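Local coordinates for protein UDP-galactopyranose mutase (Deinococcus radiodurans, PDB 3HDQ) that probably interconverts UDP-galactopyranose and UDP-galactofuranose as an FAD-dependent mutase, binding both the flavin and its sugar-nucleotide substrate, at residues G65-D70 / H80-H85; A75-H80 / E308-T313; L277-E282 / V323-R328. One frame throughout, in Å; residues are numbered along the deposited sequence.

Contact 1 (G65-D70 / H80-H85). With FAD (flavin-adenine dinucleotide), chain L.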
loop_
_atom_site.group_PDB
_atom_site.type_symbol
_atom_site.label_atom_id
_atom_site.label_comp_id
_atom_site.label_asym_id
_atom_site.label_seq_id
_atom_site.Cartn_x
_atom_site.Cartn_y
_atom_site.Cartn_z
ATOM N N GLY A 65 -9.420 3.201 -1.175
ATOM C CA GLY A 65 -9.706 4.150 -0.111
ATOM C C GLY A 65 -10.237 5.522 -0.494
ATOM O O GLY A 65 -10.568 6.320 0.383
ATOM N N GLY A 66 -10.345 5.809 -1.787
ATOM C CA GLY A 66 -10.816 7.120 -2.207
ATOM C C GLY A 66 -10.024 8.262 -1.572
ATOM O O GLY A 66 -8.794 8.203 -1.498
ATOM N N ASN A 67 -10.732 9.299 -1.117
ATOM C CA ASN A 67 -10.125 10.474 -0.473
ATOM C C ASN A 67 -9.455 10.147 0.847
ATOM O O ASN A 67 -8.614 10.911 1.325
ATOM C CB ASN A 67 -11.187 11.555 -0.174
ATOM C CG ASN A 67 -11.510 12.394 -1.375
ATOM O OD1 ASN A 67 -10.780 12.368 -2.366
ATOM N ND2 ASN A 67 -12.608 13.140 -1.311
ATOM N N ALA A 68 -9.886 9.047 1.461
ATOM C CA ALA A 68 -9.503 8.737 2.826
ATOM C C ALA A 68 -8.254 7.864 2.859
ATOM O O ALA A 68 -7.795 7.455 3.925
ATOM C CB ALA A 68 -10.643 8.058 3.549
ATOM N N TYR A 69 -7.709 7.580 1.687
ATOM C CA TYR A 69 -6.494 6.792 1.596
ATOM C C TYR A 69 -5.397 7.432 2.441
ATOM O O TYR A 69 -5.247 8.656 2.440
ATOM C CB TYR A 69 -6.053 6.737 0.136
ATOM C CG TYR A 69 -4.701 6.106 -0.107
ATOM C CD1 TYR A 69 -4.529 4.736 -0.004
ATOM C CD2 TYR A 69 -3.613 6.875 -0.479
ATOM C CE1 TYR A 69 -3.302 4.146 -0.257
ATOM C CE2 TYR A 69 -2.384 6.301 -0.729
ATOM C CZ TYR A 69 -2.238 4.934 -0.610
ATOM O OH TYR A 69 -1.024 4.351 -0.850
ATOM N N ASP A 70 -4.635 6.617 3.161
ATOM C CA ASP A 70 -3.423 7.117 3.808
ATOM C C ASP A 70 -2.194 6.250 3.505
ATOM O O ASP A 70 -2.312 5.105 3.070
ATOM C CB ASP A 70 -3.619 7.309 5.321
ATOM C CG ASP A 70 -3.968 6.032 6.041
ATOM O OD1 ASP A 70 -4.571 6.130 7.125
ATOM O OD2 ASP A 70 -3.642 4.936 5.544
ATOM N N HIS A 80 -2.073 11.714 5.208
ATOM C CA HIS A 80 -3.240 11.627 4.324
ATOM C C HIS A 80 -2.980 12.458 3.074
ATOM O O HIS A 80 -3.021 13.691 3.119
ATOM C CB HIS A 80 -4.501 12.136 5.023
ATOM C CG HIS A 80 -4.735 11.529 6.372
ATOM N ND1 HIS A 80 -5.749 11.942 7.209
ATOM C CD2 HIS A 80 -4.075 10.547 7.035
ATOM C CE1 HIS A 80 -5.711 11.236 8.326
ATOM N NE2 HIS A 80 -4.704 10.382 8.246
ATOM N N PRO A 81 -2.701 11.793 1.951
ATOM C CA PRO A 81 -2.371 12.545 0.731
ATOM C C PRO A 81 -3.441 13.567 0.329
ATOM O O PRO A 81 -3.075 14.569 -0.286
ATOM C CB PRO A 81 -2.236 11.455 -0.344
ATOM C CG PRO A 81 -1.910 10.199 0.435
ATOM C CD PRO A 81 -2.651 10.335 1.750
ATOM N N TYR A 82 -4.710 13.338 0.669
ATOM C CA TYR A 82 -5.784 14.244 0.224
ATOM C C TYR A 82 -6.377 15.110 1.332
ATOM O O TYR A 82 -7.579 15.416 1.321
ATOM C CB TYR A 82 -6.916 13.470 -0.464
ATOM C CG TYR A 82 -6.428 12.523 -1.526
ATOM C CD1 TYR A 82 -6.255 11.169 -1.251
ATOM C CD2 TYR A 82 -6.131 12.977 -2.806
ATOM C CE1 TYR A 82 -5.789 10.293 -2.216
ATOM C CE2 TYR A 82 -5.670 12.102 -3.791
ATOM C CZ TYR A 82 -5.493 10.761 -3.483
ATOM O OH TYR A 82 -5.034 9.886 -4.445
ATOM N N GLY A 83 -5.539 15.508 2.287
ATOM C CA GLY A 83 -5.991 16.362 3.368
ATOM C C GLY A 83 -6.393 15.573 4.597
ATOM O O GLY A 83 -6.674 14.382 4.514
ATOM N N PRO A 84 -6.444 16.243 5.747
ATOM C CA PRO A 84 -6.692 15.566 7.023
ATOM C C PRO A 84 -8.070 14.912 7.044
ATOM O O PRO A 84 -9.067 15.576 6.755
ATOM C CB PRO A 84 -6.659 16.714 8.028
ATOM C CG PRO A 84 -7.077 17.922 7.234
ATOM C CD PRO A 84 -6.534 17.710 5.856
ATOM N N HIS A 85 -8.125 13.626 7.370
ATOM C CA HIS A 85 -9.401 12.941 7.585
ATOM C C HIS A 85 -9.571 12.474 9.034
ATOM O O HIS A 85 -8.900 11.541 9.478
ATOM C CB HIS A 85 -9.541 11.774 6.612
ATOM C CG HIS A 85 -9.825 12.211 5.211
ATOM N ND1 HIS A 85 -8.986 13.052 4.511
ATOM C CD2 HIS A 85 -10.868 11.949 4.388
ATOM C CE1 HIS A 85 -9.499 13.287 3.317
ATOM N NE2 HIS A 85 -10.637 12.627 3.218
HETATM P PA FAD L . -14.521 9.223 -2.702
HETATM O O1A FAD L . -13.544 9.089 -1.689
HETATM O O2A FAD L . -14.312 10.427 -3.393
HETATM O O5B FAD L . -14.330 8.016 -3.651
HETATM C C5B FAD L . -14.908 7.893 -4.895
HETATM C C4B FAD L . -13.936 7.161 -5.760
HETATM O O4B FAD L . -14.461 6.990 -7.027
HETATM C C3B FAD L . -12.694 8.001 -5.933
HETATM O O3B FAD L . -11.561 7.406 -5.395
HETATM C C2B FAD L . -12.547 8.143 -7.411
HETATM O O2B FAD L . -11.229 7.967 -7.763
HETATM C C1B FAD L . -13.439 7.061 -7.946
HETATM N N9A FAD L . -13.880 7.354 -9.305
HETATM C C8A FAD L . -14.511 8.440 -9.767
HETATM N N7A FAD L . -14.722 8.320 -11.053
HETATM C C5A FAD L . -14.231 7.156 -11.448
HETATM C C6A FAD L . -14.164 6.514 -12.665
HETATM N N6A FAD L . -14.793 6.978 -13.689
HETATM N N1A FAD L . -13.584 5.301 -12.766
HETATM C C2A FAD L . -13.049 4.718 -11.674
HETATM N N3A FAD L . -13.115 5.348 -10.483
HETATM C C4A FAD L . -13.681 6.546 -10.363
HETATM N N1 FAD L . -14.801 13.414 6.372
HETATM C C2 FAD L . -14.855 13.221 7.694
HETATM O O2 FAD L . -15.696 12.534 8.189
HETATM N N3 FAD L . -13.932 13.815 8.458
HETATM C C4 FAD L . -12.967 14.586 7.901
HETATM O O4 FAD L . -12.143 15.117 8.565
HETATM C C4X FAD L . -12.943 14.776 6.568
HETATM N N5 FAD L . -11.988 15.560 6.029
HETATM C C5X FAD L . -11.962 15.747 4.694
HETATM C C6 FAD L . -10.977 16.536 4.152
HETATM C C7 FAD L . -10.937 16.732 2.800
HETATM C C7M FAD L . -9.892 17.582 2.204
HETATM C C8 FAD L . -11.860 16.134 1.992
HETATM C C8M FAD L . -11.778 16.386 0.534
HETATM C C9 FAD L . -12.844 15.335 2.539
HETATM C C9A FAD L . -12.907 15.139 3.896
HETATM N N10 FAD L . -13.865 14.345 4.455
HETATM C C10 FAD L . -13.872 14.181 5.794
HETATM C "C1'" FAD L . -14.971 13.768 3.649
HETATM C "C2'" FAD L . -14.649 12.409 3.070
HETATM O "O2'" FAD L . -13.576 12.598 2.220
HETATM C "C3'" FAD L . -15.796 11.812 2.262
HETATM O "O3'" FAD L . -16.915 11.529 2.978
HETATM C "C4'" FAD L . -15.466 10.428 1.837
HETATM O "O4'" FAD L . -14.077 10.413 1.725
HETATM C "C5'" FAD L . -16.183 10.157 0.547
HETATM O "O5'" FAD L . -16.349 8.825 0.231
HETATM P P FAD L . -16.835 8.454 -1.194
HETATM O O1P FAD L . -16.702 7.063 -1.381
HETATM O O2P FAD L . -18.201 8.810 -1.270
HETATM O O3P FAD L . -16.007 9.284 -2.223
HETATM O O HOH W 1 -6.149 11.222 2.185
#
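The imidazole of His85 lies between the backbone of Asn67-Ala68 and the flavin. One face takes Ala68 CA in a CH-pi contact, the carbon 4.1 Å from the centroid of the His85 ring and offset toward its rim, while FAD C5X of the isoalloxazine sits over the centre of the opposite face. The two ring nitrogens are both bonded, which would help fix the ring's rotation. His85 ND1 donates to Gly83 O at 2.7 Å, the oxygen lying in the ring plane, and His85 NE2 pairs with the ribityl hydroxyl O2' of FAD at 3.1 Å. His80 holds the backbone of this histidine: His80 ND1 accepts the N-H of His85 in the plane of the His80 ring, in a nearly straight bond of 2.9 Å. CD2 of the same His80 ring rests against Asp70 CB. Tyr69 and Pro81 cross at about a right angle, ring carbon CD2 of Tyr69 touching Pro81 CG at 3.8 Å; Tyr69 CG stands anti to its backbone N (chi1 172°), which starts the side chain off on the proline's side. Between the two segments a water bridges the backbones, donating to Asn67 O and Tyr69 O and accepting from Tyr82 N, so three backbone polar groups share one molecule. Asn67 N in turn binds the FAD phosphate oxygen O1A at 2.9 Å and 170°. At Gly66 a side chain would collide with that same oxygen. The contact thus builds one wall of the FAD site seen here, and Pro84 also touches the bound sugar nucleotide. It joins the loop after strand 55-58 to the loop after strand 78-79; Asn67 and Tyr82 pack on Tyr334 of strand 320-336, and the backbone N of Tyr222, in helix 222-229, hydrogen-bonds Asp70 OD1.

Contact 2 (A75-H80 / E308-T313)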
loop_
_atom_site.group_PDB
_atom_site.type_symbol
_atom_site.label_atom_id
_atom_site.label_comp_id
_atom_site.label_asym_id
_atom_site.label_seq_id
_atom_site.Cartn_x
_atom_site.Cartn_y
_atom_site.Cartn_z
ATOM N N ALA A 75 9.720 10.084 4.496
ATOM C CA ALA A 75 10.389 10.145 5.797
ATOM C C ALA A 75 9.891 9.083 6.772
ATOM O O ALA A 75 10.407 8.970 7.884
ATOM C CB ALA A 75 10.235 11.530 6.407
ATOM N N GLY A 76 8.876 8.323 6.368
ATOM C CA GLY A 76 8.286 7.324 7.240
ATOM C C GLY A 76 7.190 7.860 8.154
ATOM O O GLY A 76 6.895 7.264 9.190
ATOM N N VAL A 77 6.590 8.992 7.787
ATOM C CA VAL A 77 5.470 9.531 8.555
ATOM C C VAL A 77 4.136 9.148 7.899
ATOM O O VAL A 77 3.957 9.320 6.702
ATOM C CB VAL A 77 5.560 11.072 8.703
ATOM C CG1 VAL A 77 4.363 11.610 9.500
ATOM C CG2 VAL A 77 6.868 11.470 9.374
ATOM N N LEU A 78 3.215 8.608 8.688
ATOM C CA LEU A 78 1.874 8.290 8.209
ATOM C C LEU A 78 1.100 9.568 7.887
ATOM O O LEU A 78 0.880 10.385 8.769
ATOM C CB LEU A 78 1.126 7.482 9.270
ATOM C CG LEU A 78 -0.277 6.973 8.928
ATOM C CD1 LEU A 78 -0.251 6.029 7.716
ATOM C CD2 LEU A 78 -0.880 6.284 10.138
ATOM N N ILE A 79 0.701 9.746 6.626
ATOM C CA ILE A 79 -0.000 10.963 6.194
ATOM C C ILE A 79 -1.285 10.668 5.429
ATOM O O ILE A 79 -1.556 9.524 5.040
ATOM C CB ILE A 79 0.853 11.795 5.236
ATOM C CG1 ILE A 79 1.064 10.999 3.939
ATOM C CG2 ILE A 79 2.156 12.200 5.900
ATOM C CD1 ILE A 79 1.654 11.766 2.807
ATOM N N HIS A 80 -2.073 11.714 5.208
ATOM C CA HIS A 80 -3.240 11.627 4.324
ATOM C C HIS A 80 -2.980 12.458 3.074
ATOM O O HIS A 80 -3.021 13.691 3.119
ATOM C CB HIS A 80 -4.501 12.136 5.023
ATOM C CG HIS A 80 -4.735 11.529 6.372
ATOM N ND1 HIS A 80 -5.749 11.942 7.209
ATOM C CD2 HIS A 80 -4.075 10.547 7.035
ATOM C CE1 HIS A 80 -5.711 11.236 8.326
ATOM N NE2 HIS A 80 -4.704 10.382 8.246
ATOM N N GLU A 308 -1.180 18.822 10.841
ATOM C CA GLU A 308 0.016 18.079 11.249
ATOM C C GLU A 308 -0.392 16.683 11.684
ATOM O O GLU A 308 -1.022 16.501 12.726
ATOM C CB GLU A 308 0.749 18.793 12.389
ATOM C CG GLU A 308 2.064 18.145 12.782
ATOM C CD GLU A 308 2.815 18.943 13.838
ATOM O OE1 GLU A 308 4.023 18.685 14.031
ATOM O OE2 GLU A 308 2.192 19.822 14.473
ATOM N N PHE A 309 -0.024 15.703 10.872
ATOM C CA PHE A 309 -0.598 14.375 10.978
ATOM C C PHE A 309 -0.336 13.637 12.282
ATOM O O PHE A 309 -1.186 12.861 12.722
ATOM C CB PHE A 309 -0.178 13.546 9.773
ATOM C CG PHE A 309 -0.797 14.026 8.502
ATOM C CD1 PHE A 309 -0.025 14.597 7.506
ATOM C CD2 PHE A 309 -2.177 13.954 8.326
ATOM C CE1 PHE A 309 -0.610 15.057 6.340
ATOM C CE2 PHE A 309 -2.770 14.422 7.170
ATOM C CZ PHE A 309 -1.990 14.977 6.177
ATOM N N LYS A 310 0.813 13.883 12.908
ATOM C CA LYS A 310 1.138 13.174 14.145
ATOM C C LYS A 310 0.133 13.482 15.261
ATOM O O LYS A 310 -0.112 12.637 16.122
ATOM C CB LYS A 310 2.572 13.454 14.600
ATOM C CG LYS A 310 3.643 12.726 13.790
ATOM C CD LYS A 310 5.023 13.369 13.994
ATOM C CE LYS A 310 5.612 13.062 15.366
ATOM N NZ LYS A 310 6.908 13.776 15.576
ATOM N N HIS A 311 -0.466 14.674 15.235
ATOM C CA HIS A 311 -1.511 14.991 16.207
ATOM C C HIS A 311 -2.679 14.031 15.992
ATOM O O HIS A 311 -3.328 13.592 16.940
ATOM C CB HIS A 311 -2.028 16.430 16.040
ATOM C CG HIS A 311 -1.088 17.494 16.522
ATOM N ND1 HIS A 311 -1.013 17.881 17.844
ATOM C CD2 HIS A 311 -0.213 18.282 15.851
ATOM C CE1 HIS A 311 -0.121 18.848 17.968
ATOM N NE2 HIS A 311 0.381 19.106 16.774
ATOM N N ILE A 312 -2.948 13.728 14.726
ATOM C CA ILE A 312 -4.138 12.972 14.356
ATOM C C ILE A 312 -3.919 11.462 14.464
ATOM O O ILE A 312 -4.788 10.735 14.934
ATOM C CB ILE A 312 -4.613 13.353 12.936
ATOM C CG1 ILE A 312 -4.908 14.862 12.862
ATOM C CG2 ILE A 312 -5.834 12.548 12.562
ATOM C CD1 ILE A 312 -4.695 15.504 11.461
ATOM N N THR A 313 -2.743 11.000 14.054
ATOM C CA THR A 313 -2.435 9.572 14.073
ATOM C C THR A 313 -1.886 9.095 15.415
ATOM O O THR A 313 -1.940 7.913 15.727
ATOM C CB THR A 313 -1.383 9.217 13.004
ATOM O OG1 THR A 313 -0.142 9.855 13.334
ATOM C CG2 THR A 313 -1.842 9.688 11.626
HETATM O O HOH W 2 1.637 10.507 11.452
#
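This is a buried, largely apolar contact in which Phe309 of the short helix 309-313 packs against the backbone and side chains of strand 78-79 and the residue after it. The phenyl ring turns one face to the main chain at Ile79-His80. Ile79 CA makes a CH-pi contact, 4.0 Å from the centroid of the Phe309 ring and 16° off its normal, and His80 N stands over the same face, displaced toward the rim. At one side of the ring Ile79 CG2 meets Phe309 CD1 at 3.6 Å. Phe309 CG stands anti to its own carbonyl carbon (chi1 -68°), which starts the ring toward the strand while CB is left touching Leu78 O. On that same side of the phenyl plane, Phe309 CD2 sits over the centre of the His80 ring; the two rings are tilted by 44° with centroids 4.9 Å apart, an oblique meeting. Strand 78-79 is the second half of a small antiparallel hairpin with strand 71-72, whereas helix 309-313 directly follows strand 305-308 of the mixed sheet, and the contact joins the hairpin to the helix that follows this sheet strand. One turn further along the helix, Thr313 CG2 reaches Leu78 CD2 at 3.8 Å, the two side chains crossing obliquely. The hydroxyl of Thr313, which also bonds Gln315, works through a water, which donates to Leu78 O at 2.8 Å and accepts from Thr313 OG1 at 2.7 Å; the carbonyl of Leu78 is thereby given a polar partner. Val77 CG1 comes close to the aliphatic CG of Lys310, whose ammonium is held by the carbonyl of His317 among others. Ile312 and His80 both pack on Met217 of strand 214-218, and Phe309 also rests on Val323 of strand 320-336.

Contact 3 (L277-E282 / V323-R328)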
loop_
_atom_site.group_PDB
_atom_site.type_symbol
_atom_site.label_atom_id
_atom_site.label_comp_id
_atom_site.label_asym_id
_atom_site.label_seq_id
_atom_site.Cartn_x
_atom_site.Cartn_y
_atom_site.Cartn_z
ATOM N N LEU A 277 -8.965 20.872 -4.729
ATOM C CA LEU A 277 -7.899 21.306 -3.827
ATOM C C LEU A 277 -6.539 20.963 -4.393
ATOM O O LEU A 277 -6.388 19.985 -5.116
ATOM C CB LEU A 277 -8.018 20.618 -2.465
ATOM C CG LEU A 277 -9.252 20.998 -1.664
ATOM C CD1 LEU A 277 -9.438 20.074 -0.478
ATOM C CD2 LEU A 277 -9.154 22.458 -1.238
ATOM N N GLU A 278 -5.544 21.768 -4.042
ATOM C CA GLU A 278 -4.161 21.395 -4.274
ATOM C C GLU A 278 -3.469 21.259 -2.926
ATOM O O GLU A 278 -3.586 22.131 -2.073
ATOM C CB GLU A 278 -3.448 22.420 -5.142
ATOM C CG GLU A 278 -1.960 22.143 -5.288
ATOM C CD GLU A 278 -1.197 23.327 -5.842
ATOM O OE1 GLU A 278 -1.835 24.224 -6.431
ATOM O OE2 GLU A 278 0.039 23.363 -5.685
ATOM N N PHE A 279 -2.757 20.156 -2.736
ATOM C CA PHE A 279 -2.129 19.869 -1.458
ATOM C C PHE A 279 -0.630 20.037 -1.552
ATOM O O PHE A 279 -0.002 19.483 -2.444
ATOM C CB PHE A 279 -2.438 18.433 -1.019
ATOM C CG PHE A 279 -3.902 18.097 -1.020
ATOM C CD1 PHE A 279 -4.477 17.456 -2.106
ATOM C CD2 PHE A 279 -4.701 18.426 0.059
ATOM C CE1 PHE A 279 -5.823 17.136 -2.115
ATOM C CE2 PHE A 279 -6.054 18.117 0.065
ATOM C CZ PHE A 279 -6.620 17.468 -1.024
ATOM N N ARG A 280 -0.056 20.808 -0.637
ATOM C CA ARG A 280 1.387 20.894 -0.565
ATOM C C ARG A 280 1.899 20.274 0.730
ATOM O O ARG A 280 1.676 20.780 1.834
ATOM C CB ARG A 280 1.876 22.330 -0.778
ATOM C CG ARG A 280 1.850 22.714 -2.246
ATOM C CD ARG A 280 2.141 24.178 -2.476
ATOM N NE ARG A 280 1.444 24.655 -3.666
ATOM C CZ ARG A 280 1.517 25.895 -4.133
ATOM N NH1 ARG A 280 2.272 26.798 -3.517
ATOM N NH2 ARG A 280 0.838 26.231 -5.221
ATOM N N HIS A 281 2.576 19.142 0.572
ATOM C CA HIS A 281 3.117 18.370 1.688
ATOM C C HIS A 281 4.542 18.788 2.042
ATOM O O HIS A 281 5.361 19.042 1.158
ATOM C CB HIS A 281 3.083 16.876 1.346
ATOM C CG HIS A 281 1.698 16.316 1.248
ATOM N ND1 HIS A 281 1.023 15.798 2.335
ATOM C CD2 HIS A 281 0.854 16.205 0.191
ATOM C CE1 HIS A 281 -0.175 15.390 1.951
ATOM N NE2 HIS A 281 -0.302 15.624 0.653
ATOM N N GLU A 282 4.838 18.858 3.333
ATOM C CA GLU A 282 6.186 19.199 3.790
ATOM C C GLU A 282 6.586 18.331 4.972
ATOM O O GLU A 282 5.748 17.934 5.777
ATOM C CB GLU A 282 6.284 20.681 4.187
ATOM C CG GLU A 282 6.148 21.664 3.017
ATOM C CD GLU A 282 6.123 23.130 3.462
ATOM O OE1 GLU A 282 6.630 23.422 4.573
ATOM O OE2 GLU A 282 5.597 23.984 2.699
ATOM N N VAL A 323 0.582 19.219 5.859
ATOM C CA VAL A 323 0.013 19.548 4.562
ATOM C C VAL A 323 -0.690 20.909 4.580
ATOM O O VAL A 323 -1.446 21.222 5.509
ATOM C CB VAL A 323 -0.987 18.468 4.085
ATOM C CG1 VAL A 323 -2.195 18.397 5.020
ATOM C CG2 VAL A 323 -1.424 18.753 2.656
ATOM N N TYR A 324 -0.421 21.703 3.546
ATOM C CA TYR A 324 -1.118 22.962 3.272
ATOM C C TYR A 324 -2.119 22.767 2.129
ATOM O O TYR A 324 -1.757 22.265 1.068
ATOM C CB TYR A 324 -0.114 24.035 2.853
ATOM C CG TYR A 324 0.836 24.456 3.960
ATOM C CD1 TYR A 324 0.581 25.584 4.723
ATOM C CD2 TYR A 324 1.987 23.724 4.232
ATOM C CE1 TYR A 324 1.444 25.972 5.729
ATOM C CE2 TYR A 324 2.863 24.107 5.241
ATOM C CZ TYR A 324 2.582 25.232 5.985
ATOM O OH TYR A 324 3.428 25.622 6.994
ATOM N N GLU A 325 -3.368 23.172 2.343
ATOM C CA GLU A 325 -4.400 23.052 1.316
ATOM C C GLU A 325 -4.698 24.364 0.588
ATOM O O GLU A 325 -5.055 25.368 1.206
ATOM C CB GLU A 325 -5.706 22.534 1.914
ATOM C CG GLU A 325 -5.671 21.128 2.423
ATOM C CD GLU A 325 -6.910 20.804 3.224
ATOM O OE1 GLU A 325 -6.771 20.567 4.439
ATOM O OE2 GLU A 325 -8.022 20.815 2.649
ATOM N N TYR A 326 -4.584 24.330 -0.734
ATOM C CA TYR A 326 -4.976 25.459 -1.570
ATOM C C TYR A 326 -6.253 25.133 -2.360
ATOM O O TYR A 326 -6.269 24.205 -3.164
ATOM C CB TYR A 326 -3.847 25.815 -2.540
ATOM C CG TYR A 326 -2.526 26.151 -1.874
ATOM C CD1 TYR A 326 -1.764 25.165 -1.251
ATOM C CD2 TYR A 326 -2.031 27.453 -1.883
ATOM C CE1 TYR A 326 -0.550 25.472 -0.641
ATOM C CE2 TYR A 326 -0.814 27.770 -1.277
ATOM C CZ TYR A 326 -0.077 26.777 -0.659
ATOM O OH TYR A 326 1.131 27.088 -0.059
ATOM N N PRO A 327 -7.326 25.899 -2.130
ATOM C CA PRO A 327 -8.583 25.757 -2.884
ATOM C C PRO A 327 -8.359 25.944 -4.379
ATOM O O PRO A 327 -7.662 26.879 -4.771
ATOM C CB PRO A 327 -9.445 26.903 -2.351
ATOM C CG PRO A 327 -8.882 27.205 -0.995
ATOM C CD PRO A 327 -7.396 26.967 -1.124
ATOM N N ARG A 328 -8.938 25.064 -5.196
ATOM C CA ARG A 328 -8.809 25.156 -6.648
ATOM C C ARG A 328 -10.167 25.051 -7.347
ATOM O O ARG A 328 -11.017 24.248 -6.970
ATOM C CB ARG A 328 -7.871 24.062 -7.172
ATOM C CG ARG A 328 -6.420 24.234 -6.771
ATOM C CD ARG A 328 -5.760 25.407 -7.496
ATOM N NE ARG A 328 -4.404 25.669 -7.005
ATOM C CZ ARG A 328 -4.051 26.731 -6.282
ATOM N NH1 ARG A 328 -4.957 27.645 -5.972
ATOM N NH2 ARG A 328 -2.793 26.889 -5.870
#
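Glu278 holds CG anti to its backbone N (chi1 174°) and stays extended, whereas Arg328 bends at chi2 (-71°), and the two charged ends meet beside Tyr326. Arg328 grips Glu278 OE1 side-on: NE, at 3.0 Å, meets that oxygen nearly along its C-O axis, and NH2, at 2.9 Å, comes from above the carboxylate plane. In one of its two conformers Arg280 brings NE (2.8 Å) and NH2 to Glu278 OE2, both from the same face of the carboxylate. Its guanidinium stacks on the Tyr326 ring in a cation-pi contact, Arg280 CZ standing 4.1 Å from the ring centroid. An alanine in place of Glu278 would probably leave the two guanidinium groups, with their NH2 atoms 3.7 Å apart, repelling each other without the shared carboxylate. On the other side of the sheet Val323 CG2 covers a face of the His281 ring, 3.8 Å from its centroid, and Phe279 CD2 lies beside Glu325 CG, whose carboxylate forms a salt bridge with Arg305. Paired backbone bonds at Glu278-Tyr326 and Arg280-Tyr324 set the register of an antiparallel pair at one border of the mixed sheet, whose Leu277 and Glu325 line the FAD pocket.

How the contacts relate
From the N terminus, the chain first closes contact 1, a short loop within the Rossmann-like region that contains the hairpin of strands 71-72 and 78-79. Contact 2 then spans 228 residues to bring the hairpin to helix 309-313. Contact 3 opens before that helix and ends after it. Along the sequence contact 2 therefore crosses both contact 1, with which it shares His80, just after the hairpin, and contact 3, while contacts 1 and 3 follow in series. In space they adjoin: Pro81 O probably bonds His281 NE2 at 3.1 Å, and Phe309 CZ packs on Val323 CG1. Together they tie the FAD-binding loops to the mixed sheet.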